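Local coordinates for AztD protein (Citrobacter koseri, PDB 6CMK), which acts as a periplasmic zinc chaperone, passing one zinc ion directly to the solute-binding protein AztC of the AztABCD zinc transport system, at residues N49-D52 and D57-A60; L233-Q238 and V244-P249; I372-A377 and K381-I386. One frame throughout, in Å; residues are numbered along the deposited sequence. Where two conformers were deposited one is given.

Interaction 1. Residues N49-D52 and D57-A60; sequences NVID and DKLA
Val50 faces both Leu59 and Ala60, and this two-against-one pairing defines the tight part of the contact. The carbonyl oxygen of Val50 accepts Leu59 N at 2.9 Å and, more weakly, Ala60 N at 3.4 Å, so one acceptor serves two successive amides. In return Val50 N reaches Ala60 O at 2.9 Å, and beyond the shift in register Asp52 N binds Asp57 O over the same distance with a nearly straight bond, 166° at the hydrogen. The side chains follow the backbone closely here. CG2 of Val50 lies beside its own backbone N, which brings it to 4.1 Å from Ala60 CB, while the CD1 and CD2 methyls of Leu59 lie against the backbone and CB of Asp52.

The solvent side is carried by Lys58 and Asp57, both exposed. Lys58 is bent at both chi2 and chi3 (-78° each), and the double fold carries its chain back over Ile51: CD and NZ pass obliquely beside CD1, with NZ 3.7 Å away. The ammonium also comes near the Asn49 amide, but that amide's oxygen is tied to Thr61 OG1 outside the segments. At the turn end the carboxylates of Asp52 and Asp57 come close, OD2 to OD1 3.9 Å, with planes 55° apart; such closeness is probably unfavourable, and Asp55 adds a third carboxylate nearby. Asp52 OD1 accepts a hydrogen bond from Leu54 N in the turn.

On the neighbouring strand 32-42, Val50 touches Phe39 and Ile51, on the other face, touches Ile40. The evidence of register and shared acceptor is that of a classic beta bulge, set in the outer hairpin of a beta-propeller blade completed by strand 32-42 and, from the far end of the chain, strand 392-403.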
ATOM      1  N   ASN B  49      -3.121 -27.224   3.025  1.00 21.38           N
ATOM      2  CA  ASN B  49      -4.412 -27.066   2.373  1.00 18.35           C
ATOM      3  C   ASN B  49      -4.681 -25.595   2.075  1.00 19.41           C
ATOM      4  O   ASN B  49      -4.307 -24.710   2.844  1.00 19.39           O
ATOM      5  CB  ASN B  49      -5.533 -27.633   3.245  1.00 19.60           C
ATOM      6  CG  ASN B  49      -5.553 -29.151   3.261  1.00 26.89           C
ATOM      7  OD1 ASN B  49      -5.796 -29.790   2.239  1.00 32.26           O
ATOM      8  ND2 ASN B  49      -5.312 -29.731   4.423  1.00 29.67           N
ATOM      9  N   VAL B  50      -5.335 -25.344   0.944  1.00 20.39           N
ATOM     10  CA  VAL B  50      -5.723 -24.000   0.529  1.00 19.31           C
ATOM     11  C   VAL B  50      -7.237 -23.980   0.461  1.00 22.07           C
ATOM     12  O   VAL B  50      -7.843 -24.847  -0.175  1.00 24.17           O
ATOM     13  CB  VAL B  50      -5.118 -23.603  -0.831  1.00 20.78           C
ATOM     14  CG1 VAL B  50      -5.375 -22.104  -1.114  1.00 19.66           C
ATOM     15  CG2 VAL B  50      -3.630 -23.918  -0.874  1.00 21.59           C
ATOM     16  N   ILE B  51      -7.838 -22.996   1.113  1.00 16.74           N
ATOM     17  CA  ILE B  51      -9.282 -22.916   1.253  1.00 20.01           C
ATOM     18  C   ILE B  51      -9.706 -21.509   0.878  1.00 20.15           C
ATOM     19  O   ILE B  51      -9.026 -20.537   1.220  1.00 18.41           O
ATOM     20  CB  ILE B  51      -9.707 -23.279   2.690  1.00 19.15           C
ATOM     21  CG1 ILE B  51      -9.440 -24.779   2.909  1.00 27.50           C
ATOM     22  CG2 ILE B  51     -11.170 -22.910   2.971  1.00 24.44           C
ATOM     23  CD1 ILE B  51      -9.964 -25.345   4.208  1.00 42.03           C
ATOM     24  N   ASP B  52     -10.813 -21.407   0.152  1.00 18.52           N
ATOM     25  CA  ASP B  52     -11.427 -20.109  -0.103  1.00 19.89           C
ATOM     26  C   ASP B  52     -11.985 -19.568   1.206  1.00 21.72           C
ATOM     27  O   ASP B  52     -12.868 -20.182   1.810  1.00 21.12           O
ATOM     28  CB  ASP B  52     -12.525 -20.250  -1.155  1.00 23.57           C
ATOM     29  CG  ASP B  52     -13.117 -18.916  -1.583  1.00 30.11           C
ATOM     30  OD1 ASP B  52     -13.119 -17.940  -0.797  1.00 24.77           O
ATOM     31  OD2 ASP B  52     -13.591 -18.843  -2.731  1.00 30.13           O
ATOM     32  N   ASP B  57     -14.604 -23.472   0.603  1.00 30.87           N
ATOM     33  CA  ASP B  57     -14.411 -24.648  -0.231  1.00 33.53           C
ATOM     34  C   ASP B  57     -12.928 -24.855  -0.532  1.00 24.14           C
ATOM     35  O   ASP B  57     -12.107 -23.930  -0.489  1.00 23.36           O
ATOM     36  CB  ASP B  57     -15.241 -24.593  -1.523  1.00 57.21           C
ATOM     37  CG  ASP B  57     -14.893 -23.424  -2.420  1.00 77.23           C
ATOM     38  OD1 ASP B  57     -13.943 -22.679  -2.113  1.00 91.11           O
ATOM     39  OD2 ASP B  57     -15.585 -23.261  -3.450  1.00 81.24           O
ATOM     40  N   LYS B  58     -12.592 -26.113  -0.790  1.00 30.03           N
ATOM     41  CA  LYS B  58     -11.208 -26.542  -0.909  1.00 39.87           C
ATOM     42  C   LYS B  58     -10.696 -26.200  -2.302  1.00 33.42           C
ATOM     43  O   LYS B  58     -11.284 -26.611  -3.307  1.00 40.33           O
ATOM     44  CB  LYS B  58     -11.102 -28.045  -0.646  1.00 44.35           C
ATOM     45  CG  LYS B  58     -11.865 -28.539   0.585  1.00 58.10           C
ATOM     46  CD  LYS B  58     -11.137 -28.229   1.884  1.00 76.41           C
ATOM     47  CE  LYS B  58      -9.990 -29.201   2.131  1.00 86.29           C
ATOM     48  NZ  LYS B  58      -9.188 -28.825   3.328  1.00 83.17           N
ATOM     49  N   LEU B  59      -9.612 -25.436  -2.363  1.00 21.64           N
ATOM     50  CA  LEU B  59      -9.004 -25.073  -3.632  1.00 23.89           C
ATOM     51  C   LEU B  59      -7.840 -25.974  -4.011  1.00 25.29           C
ATOM     52  O   LEU B  59      -7.639 -26.239  -5.202  1.00 27.50           O
ATOM     53  CB  LEU B  59      -8.518 -23.620  -3.581  1.00 24.81           C
ATOM     54  CG  LEU B  59      -9.481 -22.501  -3.987  1.00 34.46           C
ATOM     55  CD1 LEU B  59     -10.933 -22.811  -3.653  1.00 36.74           C
ATOM     56  CD2 LEU B  59      -9.041 -21.198  -3.321  1.00 32.25           C
ATOM     57  N   ALA B  60      -7.066 -26.450  -3.036  1.00 24.07           N
ATOM     58  CA  ALA B  60      -5.888 -27.245  -3.350  1.00 28.86           C
ATOM     59  C   ALA B  60      -5.375 -27.923  -2.094  1.00 28.63           C
ATOM     60  O   ALA B  60      -5.583 -27.442  -0.976  1.00 24.08           O
ATOM     61  CB  ALA B  60      -4.774 -26.387  -3.963  1.00 26.58           C
TER

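Interaction 2. Residues L233-Q238 and V244-P249; sequences LLLITQ and VIRHLP
Leu235 and Arg246 face each other as a hydrogen-bonded antiparallel pair, their backbones joined both ways: Leu235 N to Arg246 O at 2.7 Å and Arg246 N to Leu235 O at 2.9 Å. The Leu235 side chain can be followed outward from there. Its CB rests 3.9 Å from Arg246 CG. At CG, which lies beside the backbone N (chi1 -63°), the chain forks. The CD1 branch turns to the neighbouring strand and does most of the touching: it sits 3.3 Å above the plane of the Arg246 guanidinium, displaced toward its rim, with NH2 its closest atom at 3.4 Å, and it also meets Leu248 CD2 at 4.0 Å. In the opposite direction across the sheet, Leu235 packs on Thr224 and Ala226 of strand 224-228.

Six backbone bonds, two at each of three hydrogen-bonded pairs that alternate with non-hydrogen-bonded ones, with no slip in register, mark this as a regular antiparallel hairpin; it forms the outer half of a four-stranded propeller blade, strand 244-249 being the blade's last. The side chain of Leu233 is about 10 Å from that of His216, a ligand of the high-affinity zinc site 1.

On the face opposite Leu235, Leu234 CD2 meets the His247 ring at its edge, in the ring plane, 3.8 Å from CD2 of the histidine. A hydrogen bond between NE2 and Thr231 OG1, outside the two segments, helps fix the ring's rotation. Farther along, Ile236 and Ile245 lie side by side, and both Leu234 and Ile245 reach Ala210 of the adjoining blade. Near the turn a water donates to Val244 O and is also hydrogen-bonded to Thr237 OG1, spanning the two strands.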
ATOM      1  N   LEU B 233      13.891  -3.912  23.102  0.84 20.62           N
ATOM      2  CA  LEU B 233      13.758  -4.200  21.684  0.84 15.77           C
ATOM      3  C   LEU B 233      14.835  -3.458  20.913  0.84 19.63           C
ATOM      4  O   LEU B 233      15.160  -2.311  21.232  0.84 22.88           O
ATOM      5  CB  LEU B 233      12.383  -3.775  21.133  0.84 15.73           C
ATOM      6  CG  LEU B 233      11.131  -4.177  21.915  0.84 21.01           C
ATOM      7  CD1 LEU B 233       9.863  -3.763  21.165  0.84 20.32           C
ATOM      8  CD2 LEU B 233      11.102  -5.665  22.205  0.84 26.77           C
ATOM      9  N   LEU B 234      15.384  -4.120  19.904  1.00 16.79           N
ATOM     10  CA  LEU B 234      16.164  -3.450  18.879  1.00 17.29           C
ATOM     11  C   LEU B 234      15.179  -3.025  17.804  1.00 16.30           C
ATOM     12  O   LEU B 234      14.335  -3.824  17.388  1.00 19.85           O
ATOM     13  CB  LEU B 234      17.230  -4.367  18.289  1.00 18.53           C
ATOM     14  CG  LEU B 234      18.304  -4.896  19.229  1.00 19.62           C
ATOM     15  CD1 LEU B 234      19.260  -5.759  18.441  1.00 22.60           C
ATOM     16  CD2 LEU B 234      19.062  -3.777  19.925  1.00 19.41           C
ATOM     17  N   LEU B 235      15.262  -1.768  17.386  1.00 15.17           N
ATOM     18  CA  LEU B 235      14.369  -1.215  16.382  1.00 17.42           C
ATOM     19  C   LEU B 235      15.214  -0.823  15.185  1.00 14.68           C
ATOM     20  O   LEU B 235      16.215  -0.124  15.345  1.00 18.88           O
ATOM     21  CB  LEU B 235      13.605  -0.005  16.923  1.00 17.24           C
ATOM     22  CG  LEU B 235      12.671  -0.317  18.094  1.00 17.37           C
ATOM     23  CD1 LEU B 235      12.002   0.932  18.617  1.00 21.48           C
ATOM     24  CD2 LEU B 235      11.621  -1.343  17.691  1.00 15.44           C
ATOM     25  N   ILE B 236      14.823  -1.294  14.004  1.00 14.32           N
ATOM     26  CA  ILE B 236      15.627  -1.161  12.789  1.00 14.89           C
ATOM     27  C   ILE B 236      14.838  -0.379  11.749  1.00 16.46           C
ATOM     28  O   ILE B 236      13.662  -0.664  11.509  1.00 14.99           O
ATOM     29  CB  ILE B 236      16.021  -2.539  12.213  1.00 14.68           C
ATOM     30  CG1 ILE B 236      16.577  -3.466  13.309  1.00 17.44           C
ATOM     31  CG2 ILE B 236      17.050  -2.381  11.090  1.00 15.94           C
ATOM     32  CD1 ILE B 236      16.620  -4.914  12.882  1.00 20.29           C
ATOM     33  N   THR B 237      15.505   0.580  11.105  1.00 14.74           N
ATOM     34  CA  THR B 237      14.959   1.300   9.959  1.00 11.89           C
ATOM     35  C   THR B 237      16.056   1.439   8.916  1.00 14.03           C
ATOM     36  O   THR B 237      17.243   1.395   9.242  1.00 15.89           O
ATOM     37  CB  THR B 237      14.472   2.702  10.320  1.00 16.55           C
ATOM     38  OG1 THR B 237      15.545   3.422  10.927  1.00 21.50           O
ATOM     39  CG2 THR B 237      13.293   2.656  11.278  1.00 16.65           C
ATOM     40  N   GLN B 238      15.651   1.621   7.656  1.00 14.39           N
ATOM     41  CA  GLN B 238      16.604   1.925   6.597  1.00 14.15           C
ATOM     42  C   GLN B 238      16.027   3.009   5.711  1.00 18.72           C
ATOM     43  O   GLN B 238      14.878   2.913   5.272  1.00 18.84           O
ATOM     44  CB  GLN B 238      16.937   0.709   5.730  1.00 16.53           C
ATOM     45  CG  GLN B 238      18.007   1.036   4.675  1.00 15.38           C
ATOM     46  CD  GLN B 238      18.330  -0.125   3.765  1.00 15.04           C
ATOM     47  OE1 GLN B 238      17.458  -0.903   3.389  1.00 15.20           O
ATOM     48  NE2 GLN B 238      19.598  -0.243   3.399  1.00 16.71           N
ATOM     49  N   VAL B 244      19.813   1.326  10.330  1.00 18.04           N
ATOM     50  CA  VAL B 244      20.169   1.894  11.624  1.00 19.48           C
ATOM     51  C   VAL B 244      19.436   1.122  12.714  1.00 17.02           C
ATOM     52  O   VAL B 244      18.208   0.982  12.668  1.00 18.22           O
ATOM     53  CB  VAL B 244      19.830   3.393  11.697  1.00 27.67           C
ATOM     54  CG1 VAL B 244      20.151   3.948  13.083  1.00 30.86           C
ATOM     55  CG2 VAL B 244      20.589   4.159  10.622  1.00 33.96           C
ATOM     56  N   ILE B 245      20.192   0.653  13.706  1.00 18.17           N
ATOM     57  CA  ILE B 245      19.657  -0.097  14.840  1.00 16.80           C
ATOM     58  C   ILE B 245      19.672   0.808  16.064  1.00 19.60           C
ATOM     59  O   ILE B 245      20.713   1.380  16.408  1.00 21.15           O
ATOM     60  CB  ILE B 245      20.481  -1.370  15.119  1.00 20.48           C
ATOM     61  CG1 ILE B 245      20.551  -2.282  13.893  1.00 21.00           C
ATOM     62  CG2 ILE B 245      19.906  -2.128  16.318  1.00 19.91           C
ATOM     63  CD1 ILE B 245      21.570  -3.408  14.047  1.00 23.57           C
ATOM     64  N   ARG B 246      18.536   0.914  16.742  1.00 18.35           N
ATOM     65  CA  ARG B 246      18.502   1.564  18.039  1.00 22.17           C
ATOM     66  C   ARG B 246      17.893   0.610  19.057  1.00 17.92           C
ATOM     67  O   ARG B 246      17.144  -0.305  18.712  1.00 22.15           O
ATOM     68  CB  ARG B 246      17.722   2.885  17.994  1.00 29.28           C
ATOM     69  CG  ARG B 246      16.225   2.775  17.768  1.00 32.46           C
ATOM     70  CD  ARG B 246      15.572   4.138  17.977  1.00 51.74           C
ATOM     71  NE  ARG B 246      14.116   4.119  17.831  1.00 58.11           N
ATOM     72  CZ  ARG B 246      13.241   4.318  18.817  1.00 58.75           C
ATOM     73  NH1 ARG B 246      13.644   4.559  20.059  1.00 43.70           N
ATOM     74  NH2 ARG B 246      11.940   4.283  18.555  1.00 58.88           N
ATOM     75  N   HIS B 247      18.236   0.823  20.320  1.00 21.20           N
ATOM     76  CA  HIS B 247      17.753  -0.022  21.404  1.00 22.65           C
ATOM     77  C   HIS B 247      16.703   0.735  22.197  1.00 23.45           C
ATOM     78  O   HIS B 247      16.937   1.875  22.614  1.00 25.39           O
ATOM     79  CB  HIS B 247      18.893  -0.455  22.328  1.00 30.98           C
ATOM     80  CG  HIS B 247      18.452  -1.343  23.452  1.00 29.41           C
ATOM     81  ND1 HIS B 247      18.307  -0.891  24.745  1.00 31.80           N
ATOM     82  CD2 HIS B 247      18.126  -2.657  23.473  1.00 32.60           C
ATOM     83  CE1 HIS B 247      17.913  -1.890  25.517  1.00 29.87           C
ATOM     84  NE2 HIS B 247      17.795  -2.972  24.770  1.00 29.17           N
ATOM     85  N   LEU B 248      15.549   0.104  22.389  1.00 24.05           N
ATOM     86  CA  LEU B 248      14.490   0.640  23.229  1.00 19.77           C
ATOM     87  C   LEU B 248      14.357  -0.246  24.465  1.00 18.95           C
ATOM     88  O   LEU B 248      13.815  -1.359  24.366  1.00 19.35           O
ATOM     89  CB  LEU B 248      13.171   0.700  22.459  1.00 18.55           C
ATOM     90  CG  LEU B 248      11.938   1.137  23.256  1.00 22.47           C
ATOM     91  CD1 LEU B 248      12.124   2.546  23.797  1.00 26.66           C
ATOM     92  CD2 LEU B 248      10.700   1.037  22.375  1.00 22.48           C
ATOM     93  N   PRO B 249      14.841   0.169  25.628  1.00 23.08           N
ATOM     94  CA  PRO B 249      14.723  -0.695  26.809  1.00 24.77           C
ATOM     95  C   PRO B 249      13.285  -0.792  27.283  1.00 24.20           C
ATOM     96  O   PRO B 249      12.486   0.130  27.103  1.00 23.83           O
ATOM     97  CB  PRO B 249      15.609  -0.008  27.854  1.00 31.66           C
ATOM     98  CG  PRO B 249      15.732   1.395  27.409  1.00 33.34           C
ATOM     99  CD  PRO B 249      15.561   1.420  25.918  1.00 28.80           C
TER
HETATM  100  O   HOH W   1      16.121   2.787  13.677  1.00 27.11           O

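Interaction 3. Residues I372-A377 and K381-I386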
ATOM      1  N   ILE B 372     -12.062 -25.430  11.396  1.00 19.08           N
ATOM      2  CA  ILE B 372     -11.727 -24.028  11.594  1.00 16.83           C
ATOM      3  C   ILE B 372     -13.013 -23.311  11.966  1.00 19.08           C
ATOM      4  O   ILE B 372     -14.017 -23.443  11.259  1.00 18.33           O
ATOM      5  CB  ILE B 372     -11.114 -23.407  10.324  1.00 17.39           C
ATOM      6  CG1 ILE B 372      -9.864 -24.186   9.905  1.00 24.02           C
ATOM      7  CG2 ILE B 372     -10.809 -21.923  10.538  1.00 18.67           C
ATOM      8  CD1 ILE B 372      -9.348 -23.813   8.524  1.00 27.79           C
ATOM      9  N   ILE B 373     -12.983 -22.558  13.066  1.00 18.10           N
ATOM     10  CA  ILE B 373     -14.123 -21.743  13.480  1.00 20.00           C
ATOM     11  C   ILE B 373     -14.024 -20.385  12.799  1.00 15.88           C
ATOM     12  O   ILE B 373     -12.941 -19.794  12.726  1.00 15.34           O
ATOM     13  CB  ILE B 373     -14.168 -21.579  15.012  1.00 19.94           C
ATOM     14  CG1 ILE B 373     -14.068 -22.930  15.723  1.00 22.63           C
ATOM     15  CG2 ILE B 373     -15.429 -20.827  15.417  1.00 19.61           C
ATOM     16  CD1 ILE B 373     -15.001 -23.999  15.201  1.00 30.93           C
ATOM     17  N   VAL B 374     -15.153 -19.878  12.304  1.00 15.92           N
ATOM     18  CA  VAL B 374     -15.194 -18.604  11.587  1.00 15.32           C
ATOM     19  C   VAL B 374     -16.041 -17.628  12.390  1.00 17.02           C
ATOM     20  O   VAL B 374     -17.200 -17.924  12.704  1.00 18.45           O
ATOM     21  CB  VAL B 374     -15.764 -18.761  10.166  1.00 17.88           C
ATOM     22  CG1 VAL B 374     -15.642 -17.452   9.401  1.00 20.03           C
ATOM     23  CG2 VAL B 374     -15.063 -19.881   9.413  1.00 17.88           C
ATOM     24  N   LEU B 375     -15.471 -16.473  12.707  1.00 16.37           N
ATOM     25  CA  LEU B 375     -16.168 -15.437  13.455  1.00 18.15           C
ATOM     26  C   LEU B 375     -16.281 -14.173  12.623  1.00 17.65           C
ATOM     27  O   LEU B 375     -15.367 -13.819  11.878  1.00 16.00           O
ATOM     28  CB  LEU B 375     -15.442 -15.084  14.755  1.00 18.62           C
ATOM     29  CG  LEU B 375     -15.278 -16.207  15.773  1.00 24.18           C
ATOM     30  CD1 LEU B 375     -13.948 -16.938  15.583  1.00 26.74           C
ATOM     31  CD2 LEU B 375     -15.388 -15.626  17.169  1.00 32.11           C
ATOM     32  N   ASP B 376     -17.394 -13.467  12.801  1.00 17.27           N
ATOM     33  CA  ASP B 376     -17.513 -12.121  12.262  1.00 16.10           C
ATOM     34  C   ASP B 376     -16.650 -11.183  13.096  1.00 16.29           C
ATOM     35  O   ASP B 376     -16.738 -11.173  14.328  1.00 18.30           O
ATOM     36  CB  ASP B 376     -18.974 -11.674  12.276  1.00 18.82           C
ATOM     37  CG  ASP B 376     -19.148 -10.251  11.770  1.00 32.72           C
ATOM     38  OD1 ASP B 376     -19.111 -10.052  10.540  1.00 29.38           O
ATOM     39  OD2 ASP B 376     -19.306  -9.335  12.602  1.00 33.39           O
ATOM     40  N   ALA B 377     -15.806 -10.390  12.434  1.00 18.66           N
ATOM     41  CA  ALA B 377     -14.799  -9.645  13.183  1.00 15.69           C
ATOM     42  C   ALA B 377     -15.412  -8.560  14.055  1.00 23.07           C
ATOM     43  O   ALA B 377     -14.922  -8.307  15.162  1.00 28.75           O
ATOM     44  CB  ALA B 377     -13.775  -9.023  12.235  1.00 16.51           C
ATOM     45  N   LYS B 381     -18.683 -12.884  16.958  1.00 21.79           N
ATOM     46  CA  LYS B 381     -19.481 -14.078  17.176  1.00 26.87           C
ATOM     47  C   LYS B 381     -19.276 -15.061  16.032  1.00 22.88           C
ATOM     48  O   LYS B 381     -19.063 -14.672  14.881  1.00 20.80           O
ATOM     49  CB  LYS B 381     -20.962 -13.730  17.302  1.00 34.69           C
ATOM     50  CG  LYS B 381     -21.211 -12.614  18.286  1.00 43.65           C
ATOM     51  CD  LYS B 381     -22.678 -12.448  18.620  1.00 53.12           C
ATOM     52  CE  LYS B 381     -22.890 -11.278  19.570  1.00 65.26           C
ATOM     53  NZ  LYS B 381     -21.795 -11.159  20.580  1.00 74.97           N
ATOM     54  N   LYS B 382     -19.347 -16.344  16.364  1.00 24.46           N
ATOM     55  CA  LYS B 382     -19.202 -17.384  15.358  1.00 28.72           C
ATOM     56  C   LYS B 382     -20.291 -17.262  14.300  1.00 25.99           C
ATOM     57  O   LYS B 382     -21.469 -17.083  14.625  1.00 23.72           O
ATOM     58  CB  LYS B 382     -19.270 -18.761  16.020  1.00 25.43           C
ATOM     59  CG  LYS B 382     -19.339 -19.913  15.026  1.00 24.21           C
ATOM     60  CD  LYS B 382     -19.430 -21.250  15.729  1.00 21.78           C
ATOM     61  CE  LYS B 382     -19.414 -22.395  14.730  1.00 27.43           C
ATOM     62  NZ  LYS B 382     -19.659 -23.694  15.418  1.00 34.53           N
ATOM     63  N   THR B 383     -19.895 -17.365  13.028  1.00 21.33           N
ATOM     64  CA  THR B 383     -20.850 -17.377  11.932  1.00 21.61           C
ATOM     65  C   THR B 383     -20.830 -18.653  11.104  1.00 20.24           C
ATOM     66  O   THR B 383     -21.825 -18.940  10.432  1.00 28.01           O
ATOM     67  CB  THR B 383     -20.624 -16.171  11.007  1.00 25.88           C
ATOM     68  OG1 THR B 383     -19.237 -16.067  10.663  1.00 23.63           O
ATOM     69  CG2 THR B 383     -21.066 -14.893  11.700  1.00 32.76           C
ATOM     70  N   SER B 384     -19.759 -19.436  11.151  1.00 20.88           N
ATOM     71  CA  SER B 384     -19.716 -20.724  10.460  1.00 20.50           C
ATOM     72  C   SER B 384     -18.530 -21.518  10.996  1.00 24.69           C
ATOM     73  O   SER B 384     -17.765 -21.039  11.838  1.00 19.46           O
ATOM     74  CB  SER B 384     -19.608 -20.548   8.945  1.00 25.17           C
ATOM     75  OG  SER B 384     -18.388 -19.921   8.603  1.00 24.52           O
ATOM     76  N   GLU B 385     -18.391 -22.745  10.514  1.00 21.32           N
ATOM     77  CA  GLU B 385     -17.181 -23.513  10.753  1.00 19.56           C
ATOM     78  C   GLU B 385     -16.868 -24.324   9.506  1.00 28.59           C
ATOM     79  O   GLU B 385     -17.763 -24.683   8.736  1.00 29.93           O
ATOM     80  CB  GLU B 385     -17.309 -24.410  11.998  1.00 23.78           C
ATOM     81  CG  GLU B 385     -18.386 -25.476  11.949  1.00 27.62           C
ATOM     82  CD  GLU B 385     -18.332 -26.372  13.174  1.00 35.08           C
ATOM     83  OE1 GLU B 385     -18.160 -27.596  13.013  1.00 34.81           O
ATOM     84  OE2 GLU B 385     -18.430 -25.838  14.299  1.00 31.29           O
ATOM     85  N   ILE B 386     -15.579 -24.576   9.301  1.00 23.65           N
ATOM     86  CA  ILE B 386     -15.068 -25.241   8.108  1.00 21.12           C
ATOM     87  C   ILE B 386     -14.426 -26.547   8.538  1.00 24.46           C
ATOM     88  O   ILE B 386     -13.557 -26.553   9.416  1.00 24.91           O
ATOM     89  CB  ILE B 386     -14.037 -24.372   7.366  1.00 20.06           C
ATOM     90  CG1 ILE B 386     -14.661 -23.064   6.898  1.00 20.74           C
ATOM     91  CG2 ILE B 386     -13.452 -25.130   6.177  1.00 24.13           C
ATOM     92  CD1 ILE B 386     -13.641 -22.004   6.594  1.00 23.05           C
TER
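From Ile372 and Ile386, joined by Ile372 N to Ile386 O and Ile386 N to Ile372 O, each 2.7 Å, the strands run antiparallel, with the register slipping by one residue after Val374. Val374 O accepts Thr383 N at 2.8 Å and, weakly, Ser384 N, so that Thr383 and Ser384 both face one residue: a classic beta bulge, here in the outer hairpin of a propeller blade, with 381-387 as its edge strand. Past the bulge, Asp376 N still binds Lys381 O.

On the face of Val374 the packing is close. Ser384 OG, placed between its own backbone N and carbonyl carbon (chi1 64°), abuts Val374 CB at 3.3 Å, and Val374 CG2 touches Ile386 CD1 at 3.8 Å. The reverse face is more polar. Lys382 runs extended past Ile373 CG2 and forms a salt bridge within its own strand, NZ to Glu385 OE2 at 2.7 Å, entering on the anti side 19° out of the carboxylate plane; Glu385 OE1 takes a second lysine, Lys371. Ile373 CD1 lies alongside Glu385 CB. At the turn, Asp376 OD2 accepts from Ser379 N and is hydrogen-bonded to Thr378 OG1.

How the interactions relate
From the N terminus, interaction 1 closes a turn of four residues between segments 49-52 and 57-60, interaction 2 one of five between 233-238 and 244-249, and interaction 3 one of three between 372-377 and 381-386. The three follow in series; none encloses or crosses another. Each ties the outer strand of a propeller blade to its inner neighbour. Interactions 1 and 3, centres 16 Å apart, belong to adjacent blades and touch where Ile51 CD1 meets Ile386 CG2 at 4.0 Å, with Val388 packing against both. Interaction 2 lies on the opposite side of the chain's centre, its centre 39 Å from that of interaction 1 and 38 Å from that of interaction 3.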